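Long-range contacts in glycerol dehydrogenase (Bacillus coagulans, PDB 6CSJ), which probably oxidises glycerol to dihydroxyacetone with NAD+, and is represented here by an engineered double mutant that has acquired D-lactate dehydrogenase activity: residues 65-70 with 93-98; 69-74 with 131-136. The protein carries 2 engineered substitutions. All coordinates share one frame; numbering follows the deposited sequence.

Contact 1: residues 65-70 with 93-98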
loop_
_atom_site.group_PDB
_atom_site.type_symbol
_atom_site.label_atom_id
_atom_site.label_comp_id
_atom_site.label_asym_id
_atom_site.label_seq_id
_atom_site.Cartn_x
_atom_site.Cartn_y
_atom_site.Cartn_z
ATOM N N GLY A 65 -14.009 15.586 -1.832
ATOM C CA GLY A 65 -13.806 16.411 -0.638
ATOM C C GLY A 65 -12.539 16.115 0.157
ATOM O O GLY A 65 -12.137 16.923 0.997
ATOM N N GLY A 66 -11.922 14.955 -0.075
ATOM C CA GLY A 66 -10.622 14.612 0.519
ATOM C C GLY A 66 -10.664 13.496 1.550
ATOM O O GLY A 66 -9.618 12.940 1.904
ATOM N N GLU A 67 -11.866 13.166 2.037
ATOM C CA GLU A 67 -12.050 12.107 3.030
ATOM C C GLU A 67 -12.899 10.972 2.487
ATOM O O GLU A 67 -13.960 11.213 1.917
ATOM C CB GLU A 67 -12.704 12.665 4.295
ATOM C CG GLU A 67 -12.693 11.695 5.468
ATOM C CD GLU A 67 -11.280 11.314 5.875
ATOM O OE1 GLU A 67 -10.657 12.086 6.624
ATOM O OE2 GLU A 67 -10.800 10.250 5.435
ATOM N N CYS A 68 -12.423 9.737 2.668
ATOM C CA CYS A 68 -13.186 8.550 2.298
ATOM C C CYS A 68 -14.111 8.239 3.461
ATOM O O CYS A 68 -13.773 7.454 4.354
ATOM C CB CYS A 68 -12.275 7.357 1.995
ATOM S SG CYS A 68 -13.157 5.857 1.492
ATOM N N SER A 69 -15.277 8.883 3.441
ATOM C CA SER A 69 -16.313 8.705 4.454
ATOM C C SER A 69 -17.598 8.217 3.810
ATOM O O SER A 69 -17.750 8.300 2.593
ATOM C CB SER A 69 -16.555 10.028 5.178
ATOM O OG SER A 69 -17.115 10.976 4.286
ATOM N N LYS A 70 -18.519 7.715 4.631
ATOM C CA LYS A 70 -19.826 7.255 4.141
ATOM C C LYS A 70 -20.680 8.374 3.511
ATOM O O LYS A 70 -21.282 8.153 2.457
ATOM C CB LYS A 70 -20.610 6.536 5.246
ATOM C CG LYS A 70 -19.973 5.229 5.698
ATOM C CD LYS A 70 -20.214 4.124 4.684
ATOM C CE LYS A 70 -19.661 2.815 5.202
ATOM N NZ LYS A 70 -20.367 1.603 4.701
ATOM N N GLY A 93 -4.395 9.818 -4.237
ATOM C CA GLY A 93 -3.933 9.017 -3.111
ATOM C C GLY A 93 -4.962 8.010 -2.653
ATOM O O GLY A 93 -6.075 7.932 -3.209
ATOM N N GLY A 94 -4.589 7.248 -1.622
ATOM C CA GLY A 94 -5.387 6.134 -1.108
ATOM C C GLY A 94 -6.830 6.443 -0.770
ATOM O O GLY A 94 -7.728 5.646 -1.092
ATOM N N LYS A 95 -7.062 7.592 -0.133
ATOM C CA LYS A 95 -8.428 7.990 0.213
ATOM C C LYS A 95 -9.311 8.161 -1.033
ATOM O O LYS A 95 -10.455 7.692 -1.053
ATOM C CB LYS A 95 -8.429 9.251 1.079
ATOM C CG LYS A 95 -7.977 9.027 2.525
ATOM C CD LYS A 95 -7.977 10.366 3.276
ATOM C CE LYS A 95 -7.215 10.323 4.600
ATOM N NZ LYS A 95 -7.897 9.481 5.619
ATOM N N THR A 96 -8.775 8.794 -2.073
ATOM C CA THR A 96 -9.495 8.921 -3.351
ATOM C C THR A 96 -9.750 7.565 -4.011
ATOM O O THR A 96 -10.853 7.297 -4.477
ATOM C CB THR A 96 -8.736 9.815 -4.356
ATOM O OG1 THR A 96 -8.463 11.101 -3.771
ATOM C CG2 THR A 96 -9.545 10.012 -5.625
ATOM N N LEU A 97 -8.732 6.721 -4.050
ATOM C CA LEU A 97 -8.832 5.412 -4.713
ATOM C C LEU A 97 -9.854 4.536 -4.011
ATOM O O LEU A 97 -10.692 3.921 -4.654
ATOM C CB LEU A 97 -7.465 4.697 -4.753
ATOM C CG LEU A 97 -6.304 5.432 -5.446
ATOM C CD1 LEU A 97 -5.057 4.574 -5.482
ATOM C CD2 LEU A 97 -6.682 5.886 -6.851
ATOM N N ASP A 98 -9.797 4.511 -2.683
ATOM C CA ASP A 98 -10.761 3.746 -1.878
ATOM C C ASP A 98 -12.200 4.247 -2.039
ATOM O O ASP A 98 -13.143 3.442 -2.083
ATOM C CB ASP A 98 -10.344 3.740 -0.392
ATOM C CG ASP A 98 -9.090 2.881 -0.122
ATOM O OD1 ASP A 98 -8.531 2.274 -1.067
ATOM O OD2 ASP A 98 -8.681 2.811 1.056
#

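Contact 2: residues 69-74 with 131-136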
loop_
_atom_site.group_PDB
_atom_site.type_symbol
_atom_site.label_atom_id
_atom_site.label_comp_id
_atom_site.label_asym_id
_atom_site.label_seq_id
_atom_site.Cartn_x
_atom_site.Cartn_y
_atom_site.Cartn_z
ATOM N N SER A 69 -15.277 8.883 3.441
ATOM C CA SER A 69 -16.313 8.705 4.454
ATOM C C SER A 69 -17.598 8.217 3.810
ATOM O O SER A 69 -17.750 8.300 2.593
ATOM C CB SER A 69 -16.555 10.028 5.178
ATOM O OG SER A 69 -17.115 10.976 4.286
ATOM N N LYS A 70 -18.519 7.715 4.631
ATOM C CA LYS A 70 -19.826 7.255 4.141
ATOM C C LYS A 70 -20.680 8.374 3.511
ATOM O O LYS A 70 -21.282 8.153 2.457
ATOM C CB LYS A 70 -20.610 6.536 5.246
ATOM C CG LYS A 70 -19.973 5.229 5.698
ATOM C CD LYS A 70 -20.214 4.124 4.684
ATOM C CE LYS A 70 -19.661 2.815 5.202
ATOM N NZ LYS A 70 -20.367 1.603 4.701
ATOM N N PRO A 71 -20.731 9.573 4.144
ATOM C CA PRO A 71 -21.445 10.693 3.500
ATOM C C PRO A 71 -20.890 11.085 2.133
ATOM O O PRO A 71 -21.657 11.266 1.182
ATOM C CB PRO A 71 -21.276 11.840 4.506
ATOM C CG PRO A 71 -21.139 11.145 5.820
ATOM C CD PRO A 71 -20.358 9.901 5.532
ATOM N N GLU A 72 -19.567 11.199 2.038
ATOM C CA GLU A 72 -18.908 11.537 0.770
ATOM C C GLU A 72 -19.088 10.415 -0.273
ATOM O O GLU A 72 -19.301 10.705 -1.448
ATOM C CB GLU A 72 -17.436 11.891 1.013
ATOM C CG GLU A 72 -16.622 12.299 -0.219
ATOM C CD GLU A 72 -17.047 13.611 -0.880
ATOM O OE1 GLU A 72 -17.948 14.302 -0.380
ATOM O OE2 GLU A 72 -16.456 13.961 -1.926
ATOM N N ILE A 73 -19.042 9.154 0.150
ATOM C CA ILE A 73 -19.330 8.027 -0.753
ATOM C C ILE A 73 -20.776 8.061 -1.262
ATOM O O ILE A 73 -21.015 7.844 -2.455
ATOM C CB ILE A 73 -19.018 6.655 -0.090
ATOM C CG1 ILE A 73 -17.505 6.488 0.098
ATOM C CG2 ILE A 73 -19.557 5.479 -0.922
ATOM C CD1 ILE A 73 -17.120 5.472 1.160
ATOM N N GLU A 74 -21.732 8.328 -0.366
ATOM C CA GLU A 74 -23.141 8.425 -0.758
ATOM C C GLU A 74 -23.387 9.595 -1.726
ATOM O O GLU A 74 -24.089 9.425 -2.726
ATOM C CB GLU A 74 -24.067 8.551 0.468
ATOM C CG GLU A 74 -25.567 8.367 0.154
ATOM C CD GLU A 74 -26.504 9.105 1.141
ATOM O OE1 GLU A 74 -26.207 9.013 2.342
ATOM O OE2 GLU A 74 -27.496 9.774 0.721
ATOM N N TYR A 131 -13.374 6.243 6.865
ATOM C CA TYR A 131 -13.177 7.129 8.013
ATOM C C TYR A 131 -14.457 7.897 8.304
ATOM O O TYR A 131 -15.296 8.074 7.425
ATOM C CB TYR A 131 -12.050 8.122 7.716
ATOM C CG TYR A 131 -10.719 7.456 7.470
ATOM C CD1 TYR A 131 -10.416 6.895 6.223
ATOM C CD2 TYR A 131 -9.769 7.356 8.485
ATOM C CE1 TYR A 131 -9.207 6.264 6.000
ATOM C CE2 TYR A 131 -8.552 6.724 8.267
ATOM C CZ TYR A 131 -8.282 6.184 7.033
ATOM O OH TYR A 131 -7.084 5.569 6.827
ATOM N N LYS A 132 -14.612 8.345 9.542
ATOM C CA LYS A 132 -15.622 9.352 9.884
ATOM C C LYS A 132 -15.221 10.674 9.228
ATOM O O LYS A 132 -14.060 10.860 8.859
ATOM C CB LYS A 132 -15.714 9.539 11.397
ATOM C CG LYS A 132 -16.250 8.355 12.178
ATOM C CD LYS A 132 -16.302 8.650 13.675
ATOM C CE LYS A 132 -17.494 7.961 14.392
ATOM N NZ LYS A 132 -17.630 6.480 14.201
ATOM N N GLU A 133 -16.168 11.600 9.126
ATOM C CA GLU A 133 -15.913 12.905 8.493
ATOM C C GLU A 133 -14.838 13.718 9.216
ATOM O O GLU A 133 -14.150 14.511 8.583
ATOM C CB GLU A 133 -17.196 13.732 8.387
ATOM C CG GLU A 133 -18.277 13.099 7.529
ATOM C CD GLU A 133 -19.571 13.882 7.544
ATOM O OE1 GLU A 133 -20.268 13.865 8.582
ATOM O OE2 GLU A 133 -19.903 14.490 6.505
ATOM N N ASN A 134 -14.684 13.508 10.525
ATOM C CA ASN A 134 -13.643 14.185 11.309
ATOM C C ASN A 134 -12.224 13.596 11.160
ATOM O O ASN A 134 -11.270 14.159 11.696
ATOM C CB ASN A 134 -14.042 14.263 12.799
ATOM C CG ASN A 134 -14.044 12.910 13.496
ATOM O OD1 ASN A 134 -14.045 11.857 12.855
ATOM N ND2 ASN A 134 -14.048 12.936 14.822
ATOM N N GLY A 135 -12.087 12.467 10.463
ATOM C CA GLY A 135 -10.777 11.879 10.173
ATOM C C GLY A 135 -10.436 10.608 10.937
ATOM O O GLY A 135 -9.435 9.967 10.634
ATOM N N GLU A 136 -11.252 10.232 11.926
ATOM C CA GLU A 136 -11.014 9.011 12.704
ATOM C C GLU A 136 -11.427 7.756 11.927
ATOM O O GLU A 136 -12.380 7.776 11.161
ATOM C CB GLU A 136 -11.772 9.062 14.032
ATOM C CG GLU A 136 -11.286 10.157 14.979
ATOM C CD GLU A 136 -12.039 10.203 16.290
ATOM O OE1 GLU A 136 -12.323 9.121 16.845
ATOM O OE2 GLU A 136 -12.332 11.318 16.769
#

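Contact 1: residues 65-70 with 93-98
The carboxylate oxygen OE2 of E67 is gripped by two N-H donors, K95 NZ across the contact and C68 N of its own loop. K95 NZ donates to E67 OE2 at 3.0 Å in a salt bridge, and OE2 receives it on its syn lone pair, the side of OE1. C68 N also reaches E67 OE2, at 3.2 Å, but the N-H···O angle of 127° makes that bond weak. The lysine chain runs out extended and then turns at its last torsion (chi4 -69°), which brings NZ to the carboxylate. Farther back on the chain, K95 CD lies 3.3 Å from G66 O, and the ammonium group also makes a cation-pi contact with Y131. An alanine in place of K95 would probably leave the E67 carboxylate with the weak C68 bond as its remaining tie within the two segments, and strip Y131 of its cation. Next in the loop, C68 is buried, as is D98, which its sulfur meets. C68 CB packs 3.6 Å from K95 O. C68 SG, anti to its own backbone N (chi1 -179°), meets D98 CB at 4.0 Å. C68 is the centre of an inverse gamma turn, with S69 N weakly bonded to E67 O at 3.1 Å. The D98 carboxylate is engaged by the neighbouring strand, OD2 accepting from V129 N. In the fold, the loop joining strand 59-63 to helix 70-82 is thereby set against the first turn of helix 94-106, which follows the glycine-rich end of strand 87-92, while strand 127-131 borders both: I130 touches C68, and S128 OG bonds to D98 O.

Contact 2: residues 69-74 with 131-136
Y131 meets S69 through its carbonyl oxygen, at the point where a beta hairpin, strands 127-131 and 137-142, touches the N-cap of helix 70-82. The evidence is a CA-H···O contact: S69 CA lies 3.2 Å from Y131 O, with 133° at the hydrogen. S69 CB is equally near, 3.2 Å from Y131 O, and the carbonyl therefore rests against two carbons of the capping serine. The Y131 ring leads away from the helix, to E67 and K95. K132 adds little more than its backbone, its side chain pointing off the helix. It opens a type I turn that runs to G135. E133 then brings its side chain back to the helix end. Its CG passes 4.0 Å from S69 OG, and beyond CG the extended chain sets the carboxylate against CB and CG of P71, the two side chains crossing obliquely. There E133 CD approaches P71 CG to 3.6 Å, a van der Waals contact between a carboxylate and ring carbons at the surface. S69 OG is occupied with the helix: sitting between the backbone N and the carbonyl carbon (chi1 66°), it accepts from E72 N at 3.3 Å, a weak but fairly straight capping bond (160°). N134 bonds within the loop: OD1 accepts weakly from E136 N and ND2 donates weakly to E136 OE2. G135 follows with a positive phi; a side chain at these backbone angles would jam against the preceding carbonyl, which accounts for glycine. The turn and this glycine together form a type I turn with a G1 beta bulge. Its two defining bonds are G135 N to K132 O at 3.0 Å and, closing the hairpin at E136, K132 N to E136 O at 2.8 Å.

The ranges of contacts 1 and 2 overlap at S69 and K70, though in contact 1 the work on the loop side is done by G66, E67 and C68; the centres lie about 8 Å apart. The joint is probably a backbone hydrogen bond, C68 O to Y131 N at 2.8 Å, which ties the loop of contact 1 to the hairpin of contact 2. Y131 CB packs 3.4 Å from E67 OE2, placing the hairpin tyrosine beside the ion pair. A further probable bond, G65 N to E72 OE2 at 2.9 Å, links the loop's start to helix 70-82. In relatives of this dehydrogenase family the glycine-rich turn before helix 94-106 binds the NAD pyrophosphate; contact 1 probably borders that site, whereas contact 2 lies at the surface.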